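Local coordinates for cell division protein FtsZ 1 (Methanocaldococcus jannaschii, PDB 1W5B) that binds and probably hydrolyses GTP, polymerising in a GTP-dependent manner into the contractile ring thought to drive cell division, at residues 160-165 with 190-195; 196-201 with 272-277; 230-235 with 317-322; 284-289 with 334-339. All coordinates share one frame; numbering follows the deposited sequence.

Contact 1: 160-165 with 190-195. With GTP (guanosine-5'-triphosphate), chain C.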
loop_
_atom_site.group_PDB
_atom_site.type_symbol
_atom_site.label_atom_id
_atom_site.label_comp_id
_atom_site.label_asym_id
_atom_site.label_seq_id
_atom_site.Cartn_x
_atom_site.Cartn_y
_atom_site.Cartn_z
ATOM N N LEU A 160 -7.112 3.998 8.206
ATOM C CA LEU A 160 -7.690 4.969 9.127
ATOM C C LEU A 160 -8.266 4.067 10.216
ATOM O O LEU A 160 -8.651 2.933 9.940
ATOM C CB LEU A 160 -8.792 5.781 8.431
ATOM C CG LEU A 160 -8.480 7.189 7.878
ATOM C CD1 LEU A 160 -6.994 7.405 7.642
ATOM C CD2 LEU A 160 -9.257 7.390 6.593
ATOM N N PRO A 161 -8.327 4.546 11.465
ATOM C CA PRO A 161 -8.855 3.729 12.562
ATOM C C PRO A 161 -10.356 3.458 12.551
ATOM O O PRO A 161 -11.121 4.150 11.880
ATOM C CB PRO A 161 -8.420 4.510 13.797
ATOM C CG PRO A 161 -8.559 5.935 13.330
ATOM C CD PRO A 161 -7.938 5.884 11.944
ATOM N N PHE A 162 -10.756 2.432 13.301
ATOM C CA PHE A 162 -12.159 2.055 13.435
ATOM C C PHE A 162 -12.815 3.101 14.319
ATOM O O PHE A 162 -12.160 3.681 15.181
ATOM C CB PHE A 162 -12.295 0.712 14.141
ATOM C CG PHE A 162 -11.875 -0.464 13.321
ATOM C CD1 PHE A 162 -12.721 -0.989 12.347
ATOM C CD2 PHE A 162 -10.670 -1.106 13.581
ATOM C CE1 PHE A 162 -12.378 -2.144 11.652
ATOM C CE2 PHE A 162 -10.315 -2.261 12.890
ATOM C CZ PHE A 162 -11.172 -2.783 11.926
ATOM N N VAL A 163 -14.106 3.324 14.119
ATOM C CA VAL A 163 -14.841 4.299 14.914
ATOM C C VAL A 163 -14.688 3.994 16.402
ATOM O O VAL A 163 -14.460 4.888 17.209
ATOM C CB VAL A 163 -16.345 4.288 14.540
ATOM C CG1 VAL A 163 -17.130 5.180 15.480
ATOM C CG2 VAL A 163 -16.523 4.768 13.104
ATOM N N MET A 164 -14.797 2.720 16.752
ATOM C CA MET A 164 -14.683 2.286 18.143
ATOM C C MET A 164 -13.367 2.678 18.818
ATOM O O MET A 164 -13.190 2.433 20.014
ATOM C CB MET A 164 -14.844 0.770 18.228
ATOM C CG MET A 164 -13.803 0.019 17.410
ATOM S SD MET A 164 -13.822 -1.757 17.654
ATOM C CE MET A 164 -12.179 -2.010 18.293
ATOM N N GLU A 165 -12.441 3.270 18.070
ATOM C CA GLU A 165 -11.164 3.667 18.660
ATOM C C GLU A 165 -11.176 5.087 19.229
ATOM O O GLU A 165 -10.185 5.537 19.800
ATOM C CB GLU A 165 -10.030 3.526 17.636
ATOM C CG GLU A 165 -9.740 2.083 17.224
ATOM C CD GLU A 165 -8.481 1.944 16.380
ATOM O OE1 GLU A 165 -7.387 2.240 16.897
ATOM O OE2 GLU A 165 -8.579 1.537 15.203
ATOM N N ILE A 190 -7.038 3.198 3.271
ATOM C CA ILE A 190 -7.995 2.121 3.540
ATOM C C ILE A 190 -8.728 2.420 4.850
ATOM O O ILE A 190 -8.121 2.399 5.926
ATOM C CB ILE A 190 -7.268 0.767 3.690
ATOM C CG1 ILE A 190 -6.333 0.551 2.506
ATOM C CG2 ILE A 190 -8.281 -0.363 3.784
ATOM C CD1 ILE A 190 -5.436 -0.687 2.622
ATOM N N PRO A 191 -10.040 2.709 4.777
ATOM C CA PRO A 191 -10.879 3.022 5.948
ATOM C C PRO A 191 -11.272 1.767 6.707
ATOM O O PRO A 191 -12.238 1.106 6.327
ATOM C CB PRO A 191 -12.117 3.697 5.338
ATOM C CG PRO A 191 -11.730 4.000 3.907
ATOM C CD PRO A 191 -10.803 2.879 3.533
ATOM N N ASN A 192 -10.552 1.444 7.781
ATOM C CA ASN A 192 -10.853 0.236 8.556
ATOM C C ASN A 192 -12.336 0.084 8.911
ATOM O O ASN A 192 -12.872 -1.019 8.890
ATOM C CB ASN A 192 -10.014 0.199 9.834
ATOM C CG ASN A 192 -8.657 -0.461 9.627
ATOM O OD1 ASN A 192 -7.781 -0.390 10.492
ATOM N ND2 ASN A 192 -8.481 -1.112 8.482
ATOM N N GLU A 193 -12.994 1.192 9.227
ATOM C CA GLU A 193 -14.403 1.157 9.594
ATOM C C GLU A 193 -15.283 0.506 8.522
ATOM O O GLU A 193 -16.295 -0.119 8.840
ATOM C CB GLU A 193 -14.893 2.576 9.890
ATOM C CG GLU A 193 -16.366 2.682 10.284
ATOM C CD GLU A 193 -16.712 1.928 11.563
ATOM O OE1 GLU A 193 -15.813 1.720 12.413
ATOM O OE2 GLU A 193 -17.898 1.563 11.723
ATOM N N LYS A 194 -14.896 0.635 7.254
ATOM C CA LYS A 194 -15.687 0.046 6.179
ATOM C C LYS A 194 -15.631 -1.475 6.207
ATOM O O LYS A 194 -16.451 -2.143 5.577
ATOM C CB LYS A 194 -15.219 0.554 4.811
ATOM C CG LYS A 194 -15.178 2.071 4.674
ATOM C CD LYS A 194 -16.518 2.737 4.948
ATOM C CE LYS A 194 -17.551 2.402 3.894
ATOM N NZ LYS A 194 -18.745 3.288 4.019
ATOM N N LEU A 195 -14.665 -2.025 6.932
ATOM C CA LEU A 195 -14.539 -3.477 7.042
ATOM C C LEU A 195 -15.817 -4.087 7.649
ATOM O O LEU A 195 -16.119 -5.264 7.429
ATOM C CB LEU A 195 -13.337 -3.841 7.922
ATOM C CG LEU A 195 -11.927 -4.097 7.357
ATOM C CD1 LEU A 195 -11.844 -3.855 5.866
ATOM C CD2 LEU A 195 -10.947 -3.217 8.099
HETATM P PG GTP C . 2.424 4.454 19.356
HETATM O O1G GTP C . 1.615 5.589 20.010
HETATM O O2G GTP C . 2.177 3.100 20.063
HETATM O O3G GTP C . 3.935 4.730 19.448
HETATM O O3B GTP C . 1.977 4.426 17.757
HETATM P PB GTP C . 1.924 3.199 16.672
HETATM O O1B GTP C . 2.842 2.103 16.976
HETATM O O2B GTP C . 2.061 3.883 15.315
HETATM O O3A GTP C . 0.493 2.612 16.747
HETATM P PA GTP C . -0.108 1.302 16.198
HETATM O O1A GTP C . -0.138 0.263 17.267
HETATM O O2A GTP C . 0.485 0.954 14.906
HETATM O "O5'" GTP C . -1.652 1.795 16.062
HETATM C "C5'" GTP C . -2.073 2.742 15.074
HETATM C "C4'" GTP C . -3.392 2.292 14.477
HETATM O "O4'" GTP C . -3.191 1.034 13.800
HETATM C "C3'" GTP C . -4.462 2.014 15.541
HETATM O "O3'" GTP C . -5.198 3.196 15.800
HETATM C "C2'" GTP C . -5.352 0.972 14.857
HETATM O "O2'" GTP C . -6.240 1.622 13.959
HETATM C "C1'" GTP C . -4.334 0.203 13.994
HETATM N N9 GTP C . -3.903 -1.089 14.546
HETATM C C8 GTP C . -3.388 -1.331 15.823
HETATM N N7 GTP C . -2.852 -2.526 15.958
HETATM C C5 GTP C . -3.096 -3.137 14.744
HETATM C C6 GTP C . -2.743 -4.420 14.254
HETATM O O6 GTP C . -2.326 -5.374 14.900
HETATM N N1 GTP C . -3.126 -4.612 12.912
HETATM C C2 GTP C . -3.783 -3.672 12.128
HETATM N N2 GTP C . -4.205 -4.061 10.957
HETATM N N3 GTP C . -4.030 -2.440 12.534
HETATM C C4 GTP C . -3.636 -2.208 13.818
HETATM O O HOH W 1 -11.975 3.957 9.312
HETATM O O HOH W 2 -15.751 0.373 14.946
#
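Leu160 and Pro191 pair as a parallel beta bridge, with Leu160 N bonded to Ile190 O (3.0 Å) and Asn192 N returning to Leu160 O (3.2 Å), before both segments leave the sheet. Beyond the bridge, Asn192 CB sits over the centre of the Phe162 ring, 3.6 Å from its centroid and 5° off the normal, a CH-pi contact. Glu193 has CG anti to its backbone N (180°) and bends at chi2, which brings OE1 to 2.9 Å from Val163 N, whose N-H comes to it from above the carboxylate plane. Glu165, an experimentally established GTP-binding residue, grips the ribose: O3' donates to OE1 (2.6 Å) and O2' to OE2 (2.7 Å), while Phe162 N also donates to OE2 and so helps position the carboxylate. Without the ring, with an alanine at Phe162, Asn192 CB and Leu195 CD2 would probably be left facing a gap. Phe208 of helix 207-227 meets the same ring edge-to-face, and Pro161 packs on helix 167-183.

Contact 2: 196-201 with 272-277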
loop_
_atom_site.group_PDB
_atom_site.type_symbol
_atom_site.label_atom_id
_atom_site.label_comp_id
_atom_site.label_asym_id
_atom_site.label_seq_id
_atom_site.Cartn_x
_atom_site.Cartn_y
_atom_site.Cartn_z
ATOM N N PHE A 196 -16.556 -3.295 8.424
ATOM C CA PHE A 196 -17.786 -3.784 9.033
ATOM C C PHE A 196 -18.917 -3.891 8.012
ATOM O O PHE A 196 -19.942 -4.517 8.274
ATOM C CB PHE A 196 -18.209 -2.888 10.198
ATOM C CG PHE A 196 -17.460 -3.161 11.467
ATOM C CD1 PHE A 196 -17.551 -4.404 12.086
ATOM C CD2 PHE A 196 -16.657 -2.183 12.043
ATOM C CE1 PHE A 196 -16.849 -4.671 13.267
ATOM C CE2 PHE A 196 -15.951 -2.437 13.223
ATOM C CZ PHE A 196 -16.047 -3.683 13.836
ATOM N N GLU A 197 -18.726 -3.272 6.851
ATOM C CA GLU A 197 -19.713 -3.341 5.781
ATOM C C GLU A 197 -19.425 -4.565 4.917
ATOM O O GLU A 197 -20.313 -5.068 4.236
ATOM C CB GLU A 197 -19.682 -2.070 4.929
ATOM C CG GLU A 197 -20.509 -0.926 5.501
ATOM C CD GLU A 197 -20.551 0.283 4.586
ATOM O OE1 GLU A 197 -20.712 0.099 3.360
ATOM O OE2 GLU A 197 -20.436 1.421 5.094
ATOM N N ILE A 198 -18.181 -5.039 4.950
ATOM C CA ILE A 198 -17.786 -6.222 4.189
ATOM C C ILE A 198 -18.156 -7.488 4.957
ATOM O O ILE A 198 -18.547 -8.491 4.363
ATOM C CB ILE A 198 -16.268 -6.252 3.918
ATOM C CG1 ILE A 198 -15.880 -5.103 2.989
ATOM C CG2 ILE A 198 -15.874 -7.583 3.281
ATOM C CD1 ILE A 198 -14.411 -5.071 2.650
ATOM N N VAL A 199 -18.013 -7.437 6.278
ATOM C CA VAL A 199 -18.350 -8.567 7.139
ATOM C C VAL A 199 -19.114 -8.028 8.352
ATOM O O VAL A 199 -18.535 -7.765 9.404
ATOM C CB VAL A 199 -17.074 -9.329 7.583
ATOM C CG1 VAL A 199 -16.055 -8.358 8.152
ATOM C CG2 VAL A 199 -17.429 -10.394 8.608
ATOM N N PRO A 200 -20.441 -7.854 8.207
ATOM C CA PRO A 200 -21.359 -7.343 9.233
ATOM C C PRO A 200 -21.300 -8.021 10.599
ATOM O O PRO A 200 -21.331 -7.347 11.628
ATOM C CB PRO A 200 -22.731 -7.503 8.578
ATOM C CG PRO A 200 -22.426 -7.373 7.121
ATOM C CD PRO A 200 -21.185 -8.213 6.987
ATOM N N ASN A 201 -21.229 -9.347 10.614
ATOM C CA ASN A 201 -21.181 -10.080 11.875
ATOM C C ASN A 201 -19.753 -10.370 12.322
ATOM O O ASN A 201 -19.479 -11.407 12.929
ATOM C CB ASN A 201 -21.961 -11.394 11.763
ATOM C CG ASN A 201 -21.514 -12.240 10.588
ATOM O OD1 ASN A 201 -20.318 -12.394 10.337
ATOM N ND2 ASN A 201 -22.476 -12.805 9.867
ATOM N N SER A 272 -16.908 -2.657 -3.697
ATOM C CA SER A 272 -16.335 -2.749 -2.359
ATOM C C SER A 272 -16.534 -1.504 -1.502
ATOM O O SER A 272 -16.383 -0.374 -1.974
ATOM C CB SER A 272 -14.837 -3.064 -2.453
ATOM O OG SER A 272 -14.234 -3.078 -1.170
ATOM N N PRO A 273 -16.908 -1.694 -0.230
ATOM C CA PRO A 273 -17.094 -0.518 0.626
ATOM C C PRO A 273 -15.759 0.168 0.907
ATOM O O PRO A 273 -15.717 1.327 1.323
ATOM C CB PRO A 273 -17.752 -1.089 1.890
ATOM C CG PRO A 273 -17.440 -2.553 1.850
ATOM C CD PRO A 273 -17.498 -2.896 0.384
ATOM N N LEU A 274 -14.663 -0.551 0.682
ATOM C CA LEU A 274 -13.340 0.030 0.898
ATOM C C LEU A 274 -13.135 1.155 -0.116
ATOM O O LEU A 274 -12.434 2.127 0.146
ATOM C CB LEU A 274 -12.259 -1.036 0.723
ATOM C CG LEU A 274 -11.717 -1.739 1.971
ATOM C CD1 LEU A 274 -12.810 -2.006 2.966
ATOM C CD2 LEU A 274 -11.029 -3.036 1.544
ATOM N N LEU A 275 -13.772 1.008 -1.273
ATOM C CA LEU A 275 -13.693 1.993 -2.344
ATOM C C LEU A 275 -14.809 3.011 -2.119
ATOM O O LEU A 275 -15.696 3.183 -2.956
ATOM C CB LEU A 275 -13.871 1.287 -3.687
ATOM C CG LEU A 275 -13.559 2.051 -4.969
ATOM C CD1 LEU A 275 -12.116 2.551 -4.941
ATOM C CD2 LEU A 275 -13.791 1.127 -6.154
ATOM N N ASP A 276 -14.748 3.689 -0.977
ATOM C CA ASP A 276 -15.758 4.669 -0.599
ATOM C C ASP A 276 -15.589 6.036 -1.266
ATOM O O ASP A 276 -15.192 7.010 -0.627
ATOM C CB ASP A 276 -15.759 4.819 0.923
ATOM C CG ASP A 276 -16.892 5.683 1.421
ATOM O OD1 ASP A 276 -17.968 5.685 0.779
ATOM O OD2 ASP A 276 -16.705 6.348 2.461
ATOM N N VAL A 277 -15.918 6.103 -2.548
ATOM C CA VAL A 277 -15.792 7.340 -3.309
ATOM C C VAL A 277 -16.368 7.131 -4.703
ATOM O O VAL A 277 -16.534 5.995 -5.153
ATOM C CB VAL A 277 -14.301 7.753 -3.451
ATOM C CG1 VAL A 277 -13.523 6.657 -4.171
ATOM C CG2 VAL A 277 -14.181 9.059 -4.220
#
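Ile198 carries CG1 anti to its carbonyl carbon (chi1 -66°) and continues extended through chi2 (-179°), a course that delivers CD1 to Leu274, while Glu197, also with CG anti to the carbonyl carbon (-84°) and extended beyond it, runs along the Pro273 ring. The Ile198 and Leu274 side chains lie roughly perpendicular: Ile198 CD1 is 3.5 Å from Leu274 CD1, tighter than usual for two methyl groups, and 4.1 Å from Leu274 CD2, and it therefore meets both branches of the leucine. The glutamate chain and the proline ring instead run antiparallel past one another, with Glu197 CB 3.7 Å from Pro273 CB and Glu197 OE1 3.5 Å from the same ring carbon. The contact joins the short helix 195-198, from the GTPase part of the chain, to the loop after helix 261-270, from the C-terminal part. No hydrogen bond links the two segments; the other carboxylate oxygen, Glu197 OE2, is engaged in a salt bridge with Lys194. Pro273 and Leu274 are the central residues of a type I beta turn, Ser272 to Leu275, closed by Leu275 N on Ser272 O at 3.0 Å. Ser272 OG accepts from Leu274 N at 3.2 Å, making an ST turn that ties the serine side chain to the same bend. Leu274 also packs against Ile251 of strand 249-256.

Contact 3: 230-235 with 317-322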
loop_
_atom_site.group_PDB
_atom_site.type_symbol
_atom_site.label_atom_id
_atom_site.label_comp_id
_atom_site.label_asym_id
_atom_site.label_seq_id
_atom_site.Cartn_x
_atom_site.Cartn_y
_atom_site.Cartn_z
ATOM N N GLY A 230 3.968 -12.574 -14.543
ATOM C CA GLY A 230 2.587 -12.971 -14.725
ATOM C C GLY A 230 2.279 -13.330 -16.158
ATOM O O GLY A 230 3.191 -13.502 -16.971
ATOM N N LEU A 231 0.990 -13.445 -16.466
ATOM C CA LEU A 231 0.549 -13.801 -17.810
ATOM C C LEU A 231 0.792 -12.671 -18.794
ATOM O O LEU A 231 0.606 -12.839 -20.000
ATOM C CB LEU A 231 -0.936 -14.182 -17.806
ATOM C CG LEU A 231 -1.299 -15.366 -16.903
ATOM C CD1 LEU A 231 -2.750 -15.747 -17.129
ATOM C CD2 LEU A 231 -0.387 -16.550 -17.198
ATOM N N ILE A 232 1.198 -11.518 -18.271
ATOM C CA ILE A 232 1.498 -10.363 -19.107
ATOM C C ILE A 232 2.499 -9.468 -18.396
ATOM O O ILE A 232 2.443 -9.299 -17.176
ATOM C CB ILE A 232 0.230 -9.554 -19.440
ATOM C CG1 ILE A 232 0.565 -8.488 -20.484
ATOM C CG2 ILE A 232 -0.329 -8.905 -18.179
ATOM C CD1 ILE A 232 -0.646 -7.792 -21.057
ATOM N N ASN A 233 3.427 -8.901 -19.156
ATOM C CA ASN A 233 4.439 -8.037 -18.577
ATOM C C ASN A 233 3.889 -6.710 -18.078
ATOM O O ASN A 233 3.060 -6.079 -18.733
ATOM C CB ASN A 233 5.537 -7.746 -19.594
ATOM C CG ASN A 233 6.603 -6.827 -19.039
ATOM O OD1 ASN A 233 7.315 -7.180 -18.099
ATOM N ND2 ASN A 233 6.712 -5.634 -19.608
ATOM N N VAL A 234 4.350 -6.299 -16.903
ATOM C CA VAL A 234 3.951 -5.025 -16.331
ATOM C C VAL A 234 5.216 -4.178 -16.423
ATOM O O VAL A 234 6.238 -4.503 -15.832
ATOM C CB VAL A 234 3.501 -5.160 -14.852
ATOM C CG1 VAL A 234 3.269 -3.787 -14.259
ATOM C CG2 VAL A 234 2.208 -5.972 -14.767
ATOM N N ASP A 235 5.146 -3.105 -17.193
ATOM C CA ASP A 235 6.283 -2.230 -17.392
ATOM C C ASP A 235 6.423 -1.250 -16.245
ATOM O O ASP A 235 5.490 -0.512 -15.931
ATOM C CB ASP A 235 6.114 -1.477 -18.710
ATOM C CG ASP A 235 7.216 -0.480 -18.952
ATOM O OD1 ASP A 235 8.378 -0.903 -19.111
ATOM O OD2 ASP A 235 6.916 0.731 -18.977
ATOM N N ILE A 317 -4.817 2.935 -17.335
ATOM C CA ILE A 317 -4.984 1.713 -16.568
ATOM C C ILE A 317 -3.805 0.761 -16.707
ATOM O O ILE A 317 -3.505 0.294 -17.803
ATOM C CB ILE A 317 -6.261 0.971 -17.026
ATOM C CG1 ILE A 317 -7.475 1.893 -16.882
ATOM C CG2 ILE A 317 -6.438 -0.304 -16.228
ATOM C CD1 ILE A 317 -8.750 1.345 -17.507
ATOM N N ILE A 318 -3.137 0.484 -15.593
ATOM C CA ILE A 318 -2.018 -0.449 -15.583
ATOM C C ILE A 318 -2.570 -1.745 -15.000
ATOM O O ILE A 318 -3.200 -1.724 -13.950
ATOM C CB ILE A 318 -0.885 0.045 -14.678
ATOM C CG1 ILE A 318 -0.385 1.406 -15.159
ATOM C CG2 ILE A 318 0.247 -0.962 -14.677
ATOM C CD1 ILE A 318 0.111 1.403 -16.581
ATOM N N TRP A 319 -2.354 -2.869 -15.668
ATOM C CA TRP A 319 -2.880 -4.123 -15.149
ATOM C C TRP A 319 -1.944 -5.302 -15.315
ATOM O O TRP A 319 -1.093 -5.317 -16.199
ATOM C CB TRP A 319 -4.209 -4.462 -15.822
ATOM C CG TRP A 319 -4.087 -4.688 -17.294
ATOM C CD1 TRP A 319 -3.933 -3.737 -18.261
ATOM C CD2 TRP A 319 -4.099 -5.950 -17.971
ATOM N NE1 TRP A 319 -3.849 -4.328 -19.502
ATOM C CE2 TRP A 319 -3.950 -5.686 -19.353
ATOM C CE3 TRP A 319 -4.224 -7.280 -17.547
ATOM C CZ2 TRP A 319 -3.920 -6.705 -20.314
ATOM C CZ3 TRP A 319 -4.194 -8.297 -18.506
ATOM C CH2 TRP A 319 -4.044 -7.999 -19.872
ATOM N N GLY A 320 -2.126 -6.299 -14.458
ATOM C CA GLY A 320 -1.310 -7.494 -14.511
ATOM C C GLY A 320 -2.122 -8.682 -14.037
ATOM O O GLY A 320 -3.179 -8.514 -13.429
ATOM N N ALA A 321 -1.634 -9.883 -14.319
ATOM C CA ALA A 321 -2.316 -11.107 -13.926
ATOM C C ALA A 321 -1.252 -12.125 -13.558
ATOM O O ALA A 321 -0.433 -12.509 -14.388
ATOM C CB ALA A 321 -3.173 -11.632 -15.083
ATOM N N THR A 322 -1.267 -12.564 -12.307
ATOM C CA THR A 322 -0.281 -13.520 -11.853
ATOM C C THR A 322 -0.948 -14.751 -11.269
ATOM O O THR A 322 -2.146 -14.758 -10.981
ATOM C CB THR A 322 0.658 -12.885 -10.795
ATOM O OG1 THR A 322 -0.089 -12.552 -9.619
ATOM C CG2 THR A 322 1.293 -11.614 -11.348
HETATM O O HOH W 3 1.216 -9.692 -14.896
HETATM O O HOH W 4 0.111 -5.153 -18.618
#
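Ile232 and Trp319 meet at nearly ninety degrees where the loop leading into helix 236-243 lies against strand 316-323, an outermost strand of the mixed four-stranded sheet. The isoleucine's two branches use different parts of the indole. CG2 stands over the face of the six-membered ring in a CH-pi contact, 4.3 Å from its centroid and 24° off the normal; CD1 reaches CZ2 of Trp319 at 3.5 Å. Trp319 CG lies between its own backbone N and carbonyl carbon (chi1 63°), which folds the indole toward the loop. A serine in place of Ile232 would probably remove the methyl groups the loop sets against the indole and leave it freer to turn. Farther along, Val234 and Ile318 cross at a slant, Val234 CG1 lying 4.2 Å from Ile318 CG2, while Val234 CG2 comes to 3.8 Å from Gly320 CA. Waters bridge the backbones: one accepts from Ala321 N and lies 2.6 Å from Ile232 O, and another donates to both Asn233 O and Trp319 O. At the far end, Ala321 O receives Leu231 N at 2.7 Å, nearly along the C=O axis (170°), and Gly230 CA also approaches that oxygen, at 3.1 Å.

Contact 4: 284-289 with 334-339; sequences GALIHV and LLVITG
The two central strands of the mixed four-stranded sheet in the C-terminal domain run side by side here, antiparallel, with segment axes 4.8 Å apart and 167° between their directions. Gly284-Thr338, Leu286-Val336 and His288-Leu334 are hydrogen-bonded pairs, alternating with the non-hydrogen-bonded pairs Ala285-Ile337 and Ile287-Leu335. The ladder is straightest at His288, where His288 N meets Leu334 O at 2.9 Å in the carbonyl plane and Leu334 N returns to His288 O with an N-H...O angle of 177°. Around Leu286 it is less even: Leu286 N to Val336 O is 3.0 Å, but the reciprocal bond from Val336 N is weak. At the other end Gly284 O takes two donors, Thr338 N at 3.1 Å from above the carbonyl plane and, weakly, Thr338 OG1. A chi1 of 63° is what swings the threonine hydroxyl within range of that oxygen. On one face Leu286 CB and Val336 CB meet at 4.0 Å; on the other, Ile287 and Leu335 run alongside each other, with CG2 of Ile287 3.9 Å from CD1 of Leu335. Helix 297-308 packs on the Ile287 face and helix 207-227 on the Leu286 face, where His288 ND1 bonds Gly221 O, while strands 316-323 and 249-256 flank the pair.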
loop_
_atom_site.group_PDB
_atom_site.type_symbol
_atom_site.label_atom_id
_atom_site.label_comp_id
_atom_site.label_asym_id
_atom_site.label_seq_id
_atom_site.Cartn_x
_atom_site.Cartn_y
_atom_site.Cartn_z
ATOM N N GLY A 284 -6.951 7.313 -13.069
ATOM C CA GLY A 284 -6.262 6.091 -13.432
ATOM C C GLY A 284 -6.520 4.940 -12.482
ATOM O O GLY A 284 -7.222 5.075 -11.474
ATOM N N ALA A 285 -5.941 3.793 -12.798
ATOM C CA ALA A 285 -6.127 2.628 -11.955
ATOM C C ALA A 285 -5.037 1.598 -12.156
ATOM O O ALA A 285 -4.410 1.524 -13.209
ATOM C CB ALA A 285 -7.493 1.997 -12.232
ATOM N N LEU A 286 -4.813 0.816 -11.113
ATOM C CA LEU A 286 -3.841 -0.259 -11.133
ATOM C C LEU A 286 -4.690 -1.489 -10.839
ATOM O O LEU A 286 -5.388 -1.538 -9.824
ATOM C CB LEU A 286 -2.795 -0.044 -10.037
ATOM C CG LEU A 286 -1.895 1.183 -10.216
ATOM C CD1 LEU A 286 -1.299 1.594 -8.886
ATOM C CD2 LEU A 286 -0.802 0.862 -11.211
ATOM N N ILE A 287 -4.653 -2.469 -11.735
ATOM C CA ILE A 287 -5.445 -3.673 -11.549
ATOM C C ILE A 287 -4.569 -4.902 -11.451
ATOM O O ILE A 287 -3.761 -5.159 -12.329
ATOM C CB ILE A 287 -6.419 -3.894 -12.725
ATOM C CG1 ILE A 287 -7.287 -2.654 -12.938
ATOM C CG2 ILE A 287 -7.317 -5.095 -12.433
ATOM C CD1 ILE A 287 -8.131 -2.718 -14.208
ATOM N N HIS A 288 -4.718 -5.662 -10.375
ATOM C CA HIS A 288 -3.944 -6.874 -10.244
ATOM C C HIS A 288 -4.875 -8.078 -10.138
ATOM O O HIS A 288 -5.605 -8.229 -9.166
ATOM C CB HIS A 288 -3.030 -6.809 -9.018
ATOM C CG HIS A 288 -2.012 -7.907 -8.972
ATOM N ND1 HIS A 288 -1.025 -7.969 -8.011
ATOM C CD2 HIS A 288 -1.834 -8.992 -9.762
ATOM C CE1 HIS A 288 -0.285 -9.045 -8.209
ATOM N NE2 HIS A 288 -0.754 -9.684 -9.267
ATOM N N VAL A 289 -4.842 -8.939 -11.145
ATOM C CA VAL A 289 -5.675 -10.135 -11.133
ATOM C C VAL A 289 -4.806 -11.298 -10.683
ATOM O O VAL A 289 -3.734 -11.525 -11.234
ATOM C CB VAL A 289 -6.247 -10.441 -12.537
ATOM C CG1 VAL A 289 -7.181 -11.632 -12.467
ATOM C CG2 VAL A 289 -6.981 -9.225 -13.072
ATOM N N LEU A 334 -7.469 -7.078 -7.154
ATOM C CA LEU A 334 -7.105 -5.910 -6.360
ATOM C C LEU A 334 -7.248 -4.730 -7.304
ATOM O O LEU A 334 -6.684 -4.725 -8.393
ATOM C CB LEU A 334 -5.653 -5.977 -5.869
ATOM C CG LEU A 334 -5.143 -4.675 -5.229
ATOM C CD1 LEU A 334 -5.920 -4.391 -3.947
ATOM C CD2 LEU A 334 -3.646 -4.791 -4.929
ATOM N N LEU A 335 -8.010 -3.740 -6.876
ATOM C CA LEU A 335 -8.251 -2.541 -7.654
ATOM C C LEU A 335 -7.700 -1.376 -6.845
ATOM O O LEU A 335 -7.856 -1.342 -5.630
ATOM C CB LEU A 335 -9.757 -2.349 -7.837
ATOM C CG LEU A 335 -10.474 -2.498 -9.177
ATOM C CD1 LEU A 335 -10.014 -3.725 -9.938
ATOM C CD2 LEU A 335 -11.972 -2.558 -8.885
ATOM N N VAL A 336 -7.053 -0.432 -7.516
ATOM C CA VAL A 336 -6.514 0.756 -6.861
ATOM C C VAL A 336 -6.879 1.932 -7.763
ATOM O O VAL A 336 -6.308 2.095 -8.839
ATOM C CB VAL A 336 -4.971 0.681 -6.701
ATOM C CG1 VAL A 336 -4.451 1.973 -6.077
ATOM C CG2 VAL A 336 -4.592 -0.510 -5.819
ATOM N N ILE A 337 -7.852 2.728 -7.331
ATOM C CA ILE A 337 -8.300 3.875 -8.106
ATOM C C ILE A 337 -7.579 5.121 -7.610
ATOM O O ILE A 337 -7.652 5.473 -6.428
ATOM C CB ILE A 337 -9.844 4.039 -8.008
ATOM C CG1 ILE A 337 -10.541 3.048 -8.946
ATOM C CG2 ILE A 337 -10.249 5.429 -8.417
ATOM C CD1 ILE A 337 -10.126 1.617 -8.770
ATOM N N THR A 338 -6.882 5.784 -8.527
ATOM C CA THR A 338 -6.097 6.965 -8.186
ATOM C C THR A 338 -6.713 8.277 -8.650
ATOM O O THR A 338 -7.606 8.293 -9.495
ATOM C CB THR A 338 -4.690 6.856 -8.796
ATOM O OG1 THR A 338 -4.791 6.813 -10.227
ATOM C CG2 THR A 338 -4.011 5.597 -8.321
ATOM N N GLY A 339 -6.218 9.375 -8.086
ATOM C CA GLY A 339 -6.703 10.694 -8.448
ATOM C C GLY A 339 -8.119 11.008 -8.006
ATOM O O GLY A 339 -8.831 11.742 -8.692
#

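Contact 1 lies at the nucleotide site and includes a GTP-binding residue, whereas Leu274 of contact 2 is about 12 Å from GTP by its side chain. Contacts 1 and 2 have centres 10 Å apart and touch directly, Leu195 CD1 meeting Leu274 CD1 at 3.6 Å and Phe162 CD1 meeting Phe196 CE2 at 3.6 Å. Contact 2 in turn reaches contact 4, where Leu275 CD1 packs on Ile337 CB. Contacts 3 and 4 share a sheet, with Ile318 O 2.8 Å from Ile287 N in a probable hydrogen bond. Contacts 1 and 3 lie on opposite sides of the chain's centre, about 31 Å apart between centres.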